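Local coordinates for 4-hydroxybenzoyl-CoA thioesterase (Pseudomonas sp. CBS3, PDB 1BVQ), which hydrolyses 4-hydroxybenzoyl-CoA to 4-hydroxybenzoate and CoA, the last step in turning 4-chlorobenzoate into 4-hydroxybenzoate, at residues Ser63-Phe68 / Arg112-Arg117. Numbering follows the deposited sequence.
Sequences SCNASF and RADEIR
In the antiparallel sheet of this hot-dog fold, Ser-63 to Ser-67 pair with Arg-112 to Ile-116. The outer edge of strand 63-68 pairs with a strand of a second subunit, so the sheet continues across the interface. Asn-65 and Asp-114 form a hydrogen-bonded pair. Asp-114 N gives a nearly straight bond to Asn-65 O (2.6 Å). Asn-65 N returns one to Asp-114 O (2.7 Å). Ser-67 and Arg-112 pair in the same way. Asp-114 O also lies 3.0 Å from Cys-64 CA, a CA-H...O contact. Ala-66, Ala-113, Cys-64 and Glu-115 share the face on which helix 25-42 packs, where Leu-31 touches Ala-113 and Glu-115. The methyls Ala-66 CB and Ala-113 CB meet at 4.0 Å. On the other face Ile-116 CB packs on Ser-63 CB at 3.7 Å. With CG1 anti to its own carbonyl carbon (chi1 -66°), Ile-116 also brings CD1 to Ser-63 CB. Asp-114 OD1 forms a salt bridge with Arg-95 NE, and OE1 of the buried Glu-115 is hydrogen-bonded to His-96 NE2, both on strand 92-101. Arg-117 grips the same oxygen side-on, with NE and NH2 each 3.1 Å from Glu-115 OE1, both above one face of the carboxylate.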
loop_
_atom_site.group_PDB
_atom_site.type_symbol
_atom_site.label_atom_id
_atom_site.label_comp_id
_atom_site.label_asym_id
_atom_site.label_seq_id
_atom_site.Cartn_x
_atom_site.Cartn_y
_atom_site.Cartn_z
ATOM N N SER A 63 6.889 19.474 -3.625
ATOM C CA SER A 63 8.251 19.161 -3.373
ATOM C C SER A 63 8.402 18.651 -1.971
ATOM O O SER A 63 7.541 18.829 -1.124
ATOM C CB SER A 63 8.880 20.539 -3.255
ATOM O OG SER A 63 10.050 20.602 -3.926
ATOM N N CYS A 64 9.534 18.023 -1.713
ATOM C CA CYS A 64 9.711 17.548 -0.383
ATOM C C CYS A 64 11.149 17.119 -0.128
ATOM O O CYS A 64 11.863 16.698 -1.008
ATOM C CB CYS A 64 8.690 16.491 -0.159
ATOM S SG CYS A 64 9.068 15.166 -1.304
ATOM N N ASN A 65 11.582 17.249 1.086
ATOM C CA ASN A 65 12.924 16.857 1.400
ATOM C C ASN A 65 12.793 16.114 2.709
ATOM O O ASN A 65 12.160 16.653 3.614
ATOM C CB ASN A 65 13.759 18.137 1.533
ATOM C CG ASN A 65 14.870 18.059 2.553
ATOM O OD1 ASN A 65 14.609 18.206 3.764
ATOM N ND2 ASN A 65 16.091 17.832 2.058
ATOM N N ALA A 66 13.391 14.898 2.777
ATOM C CA ALA A 66 13.369 14.036 3.951
ATOM C C ALA A 66 14.745 13.459 4.250
ATOM O O ALA A 66 15.543 13.234 3.357
ATOM C CB ALA A 66 12.507 12.819 3.692
ATOM N N SER A 67 15.039 13.244 5.459
ATOM C CA SER A 67 16.259 12.631 5.987
ATOM C C SER A 67 15.827 11.583 6.993
ATOM O O SER A 67 15.004 11.860 7.868
ATOM C CB SER A 67 17.127 13.728 6.670
ATOM O OG SER A 67 18.501 13.602 6.309
ATOM N N PHE A 68 16.364 10.385 6.852
ATOM C CA PHE A 68 16.045 9.292 7.788
ATOM C C PHE A 68 17.289 9.066 8.597
ATOM O O PHE A 68 18.391 8.841 8.064
ATOM C CB PHE A 68 15.616 8.009 7.040
ATOM C CG PHE A 68 14.528 8.243 5.972
ATOM C CD1 PHE A 68 14.875 8.787 4.730
ATOM C CD2 PHE A 68 13.184 7.912 6.227
ATOM C CE1 PHE A 68 13.900 8.999 3.746
ATOM C CE2 PHE A 68 12.207 8.128 5.237
ATOM C CZ PHE A 68 12.569 8.670 3.998
ATOM N N ARG A 112 12.866 13.266 9.536
ATOM C CA ARG A 112 12.504 14.659 9.438
ATOM C C ARG A 112 12.176 14.888 7.996
ATOM O O ARG A 112 12.845 14.327 7.131
ATOM C CB ARG A 112 13.660 15.552 9.870
ATOM C CG ARG A 112 13.796 15.685 11.382
ATOM C CD ARG A 112 13.310 17.019 11.911
ATOM N NE ARG A 112 13.905 17.290 13.222
ATOM C CZ ARG A 112 14.399 18.473 13.613
ATOM N NH1 ARG A 112 14.375 19.556 12.805
ATOM N NH2 ARG A 112 14.922 18.548 14.863
ATOM N N ALA A 113 11.151 15.691 7.725
ATOM C CA ALA A 113 10.799 15.938 6.338
ATOM C C ALA A 113 10.084 17.261 6.175
ATOM O O ALA A 113 9.298 17.686 7.013
ATOM C CB ALA A 113 9.824 14.872 5.836
ATOM N N ASP A 114 10.379 17.903 5.076
ATOM C CA ASP A 114 9.771 19.160 4.763
ATOM C C ASP A 114 8.990 18.911 3.483
ATOM O O ASP A 114 9.552 18.470 2.470
ATOM C CB ASP A 114 10.819 20.259 4.512
ATOM C CG ASP A 114 11.396 20.990 5.665
ATOM O OD1 ASP A 114 10.781 20.864 6.762
ATOM O OD2 ASP A 114 12.360 21.661 5.528
ATOM N N GLU A 115 7.697 19.185 3.554
ATOM C CA GLU A 115 6.841 18.998 2.412
ATOM C C GLU A 115 6.283 20.319 1.928
ATOM O O GLU A 115 5.642 21.031 2.673
ATOM C CB GLU A 115 5.603 18.187 2.800
ATOM C CG GLU A 115 5.903 16.714 3.204
ATOM C CD GLU A 115 4.605 16.002 3.348
ATOM O OE1 GLU A 115 3.656 16.462 3.922
ATOM O OE2 GLU A 115 4.602 14.853 2.782
ATOM N N ILE A 116 6.533 20.635 0.669
ATOM C CA ILE A 116 6.032 21.846 0.101
ATOM C C ILE A 116 4.735 21.471 -0.615
ATOM O O ILE A 116 4.746 20.693 -1.567
ATOM C CB ILE A 116 7.005 22.570 -0.842
ATOM C CG1 ILE A 116 8.211 23.079 -0.079
ATOM C CG2 ILE A 116 6.364 23.841 -1.488
ATOM C CD1 ILE A 116 9.126 23.843 -1.085
ATOM N N ARG A 117 3.620 22.009 -0.124
ATOM C CA ARG A 117 2.310 21.732 -0.698
ATOM C C ARG A 117 1.542 22.986 -1.091
ATOM O O ARG A 117 1.936 24.100 -0.772
ATOM C CB ARG A 117 1.524 21.113 0.378
ATOM C CG ARG A 117 1.989 19.678 0.645
ATOM C CD ARG A 117 1.215 19.213 1.834
ATOM N NE ARG A 117 1.508 17.837 2.220
ATOM C CZ ARG A 117 0.892 16.751 1.758
ATOM N NH1 ARG A 117 -0.079 16.811 0.851
ATOM N NH2 ARG A 117 1.261 15.533 2.233
#